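PDB 1P35: P35 from Autographa californica nucleopolyhedrovirus, which inhibits caspases to block the apoptotic response of the infected insect cell and also suppresses the host RNA interference antiviral defence. Local coordinates for residues 206-211 / 292-297. Numbering follows the deposited sequence.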
loop_
_atom_site.group_PDB
_atom_site.type_symbol
_atom_site.label_atom_id
_atom_site.label_comp_id
_atom_site.label_asym_id
_atom_site.label_seq_id
_atom_site.Cartn_x
_atom_site.Cartn_y
_atom_site.Cartn_z
ATOM N N GLY A 206 -27.540 -19.280 -4.515
ATOM C CA GLY A 206 -27.087 -20.248 -3.531
ATOM C C GLY A 206 -26.699 -21.575 -4.149
ATOM O O GLY A 206 -25.655 -22.134 -3.866
ATOM N N GLU A 207 -27.516 -22.079 -5.042
ATOM C CA GLU A 207 -27.178 -23.351 -5.615
ATOM C C GLU A 207 -25.886 -23.360 -6.459
ATOM O O GLU A 207 -25.129 -24.329 -6.415
ATOM C CB GLU A 207 -28.372 -23.813 -6.457
ATOM C CG GLU A 207 -28.172 -25.016 -7.349
ATOM C CD GLU A 207 -29.455 -25.386 -8.110
ATOM O OE1 GLU A 207 -30.562 -24.956 -7.692
ATOM O OE2 GLU A 207 -29.362 -26.117 -9.115
ATOM N N GLN A 208 -25.650 -22.313 -7.250
ATOM C CA GLN A 208 -24.458 -22.280 -8.098
ATOM C C GLN A 208 -23.239 -22.161 -7.196
ATOM O O GLN A 208 -22.200 -22.727 -7.483
ATOM C CB GLN A 208 -24.485 -21.075 -9.073
ATOM C CG GLN A 208 -23.376 -21.090 -10.146
ATOM C CD GLN A 208 -23.452 -19.867 -11.106
ATOM O OE1 GLN A 208 -22.525 -19.599 -11.875
ATOM N NE2 GLN A 208 -24.574 -19.150 -11.064
ATOM N N PHE A 209 -23.391 -21.425 -6.100
ATOM C CA PHE A 209 -22.285 -21.220 -5.202
ATOM C C PHE A 209 -21.986 -22.548 -4.428
ATOM O O PHE A 209 -20.802 -22.895 -4.220
ATOM C CB PHE A 209 -22.559 -20.030 -4.238
ATOM C CG PHE A 209 -22.720 -18.665 -4.930
ATOM C CD1 PHE A 209 -22.218 -18.462 -6.210
ATOM C CD2 PHE A 209 -23.429 -17.606 -4.312
ATOM C CE1 PHE A 209 -22.420 -17.215 -6.920
ATOM C CE2 PHE A 209 -23.648 -16.364 -5.003
ATOM C CZ PHE A 209 -23.137 -16.189 -6.302
ATOM N N GLU A 210 -23.028 -23.282 -4.029
ATOM C CA GLU A 210 -22.847 -24.560 -3.300
ATOM C C GLU A 210 -22.069 -25.518 -4.151
ATOM O O GLU A 210 -21.093 -26.121 -3.712
ATOM C CB GLU A 210 -24.187 -25.207 -2.914
ATOM C CG GLU A 210 -24.923 -24.421 -1.836
ATOM C CD GLU A 210 -26.197 -25.102 -1.379
ATOM O OE1 GLU A 210 -26.110 -26.266 -0.906
ATOM O OE2 GLU A 210 -27.270 -24.456 -1.489
ATOM N N GLU A 211 -22.508 -25.645 -5.399
ATOM C CA GLU A 211 -21.806 -26.532 -6.316
ATOM C C GLU A 211 -20.307 -26.162 -6.445
ATOM O O GLU A 211 -19.453 -27.017 -6.511
ATOM C CB GLU A 211 -22.442 -26.453 -7.711
ATOM C CG GLU A 211 -21.609 -27.204 -8.775
ATOM C CD GLU A 211 -22.144 -27.064 -10.195
ATOM O OE1 GLU A 211 -22.466 -25.929 -10.639
ATOM O OE2 GLU A 211 -22.210 -28.095 -10.880
ATOM N N VAL A 292 -18.692 -18.213 -13.262
ATOM C CA VAL A 292 -19.852 -18.063 -12.398
ATOM C C VAL A 292 -20.692 -17.096 -13.225
ATOM O O VAL A 292 -20.176 -16.091 -13.703
ATOM C CB VAL A 292 -19.451 -17.449 -11.044
ATOM C CG1 VAL A 292 -20.647 -16.857 -10.356
ATOM C CG2 VAL A 292 -18.800 -18.522 -10.180
ATOM N N ILE A 293 -21.958 -17.415 -13.444
ATOM C CA ILE A 293 -22.821 -16.563 -14.272
ATOM C C ILE A 293 -24.008 -16.149 -13.412
ATOM O O ILE A 293 -24.707 -17.020 -12.858
ATOM C CB ILE A 293 -23.192 -17.365 -15.590
ATOM C CG1 ILE A 293 -21.859 -17.727 -16.302
ATOM C CG2 ILE A 293 -24.067 -16.522 -16.544
ATOM C CD1 ILE A 293 -21.927 -18.407 -17.683
ATOM N N LEU A 294 -24.200 -14.834 -13.232
ATOM C CA LEU A 294 -25.312 -14.329 -12.387
ATOM C C LEU A 294 -26.243 -13.363 -13.101
ATOM O O LEU A 294 -25.938 -12.890 -14.197
ATOM C CB LEU A 294 -24.736 -13.604 -11.155
ATOM C CG LEU A 294 -23.825 -14.551 -10.370
ATOM C CD1 LEU A 294 -22.877 -13.767 -9.523
ATOM C CD2 LEU A 294 -24.681 -15.597 -9.582
ATOM N N ASN A 295 -27.369 -13.063 -12.456
ATOM C CA ASN A 295 -28.329 -12.077 -12.956
ATOM C C ASN A 295 -28.013 -10.778 -12.217
ATOM O O ASN A 295 -27.678 -10.795 -11.024
ATOM C CB ASN A 295 -29.784 -12.490 -12.649
ATOM C CG ASN A 295 -30.238 -13.697 -13.464
ATOM O OD1 ASN A 295 -30.119 -13.703 -14.685
ATOM N ND2 ASN A 295 -30.760 -14.713 -12.792
ATOM N N THR A 296 -28.071 -9.663 -12.945
ATOM C CA THR A 296 -27.816 -8.348 -12.374
ATOM C C THR A 296 -29.129 -7.888 -11.729
ATOM O O THR A 296 -30.168 -8.519 -11.910
ATOM C CB THR A 296 -27.405 -7.341 -13.485
ATOM O OG1 THR A 296 -28.397 -7.302 -14.513
ATOM C CG2 THR A 296 -26.148 -7.791 -14.147
ATOM N N ILE A 297 -29.078 -6.811 -10.960
ATOM C CA ILE A 297 -30.290 -6.259 -10.360
ATOM C C ILE A 297 -31.041 -5.558 -11.526
ATOM O O ILE A 297 -30.402 -4.908 -12.368
ATOM C CB ILE A 297 -29.930 -5.242 -9.258
ATOM C CG1 ILE A 297 -29.091 -5.927 -8.175
ATOM C CG2 ILE A 297 -31.196 -4.663 -8.646
ATOM C CD1 ILE A 297 -29.735 -7.160 -7.558
#
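The Q208 carboxamide, in the first turn of helix 206-215, bridges the backbone N-H and C=O of I293 on strand 292-295 by two hydrogen bonds, beside a small apolar cluster of F209, V292 and L294, near the C-terminus of the P35 fold. This short strand pairs antiparallel with strand 176-179 through backbone bonds of V292 to V179 and L294 to V177. The N-H and C=O of I293 point instead to the helix, where the Q208 carboxamide takes both, much as a neighbouring strand would. With CG anti to the backbone N (chi1 -171°) and the chain extended beyond it, Q208 spans the gap between segment axes 9.7 Å apart. Q208 OE1 accepts a hydrogen bond from I293 N at 2.7 Å on a lone pair in the carbonyl plane. Q208 NE2 donates to I293 O at 2.8 Å, nearly straight (N-H...O 173°) and in the plane of its own amide, although it meets the I293 carbonyl 31° from that group's plane. Bonds at both ends of the amide fix its rotation.

Beside this bridge F209 reaches tip to tip with L294, while the V292 side chain runs at about a right angle to that of F209. The ring is also stacked on F268, and L277 touches both F209 and L294, tying the cluster to strand 276-282. V292 CG1 lies 3.9 Å from F209 CE1, at the ring edge and in plane, and L294 CD2 approaches CZ of F209 at 3.7 Å.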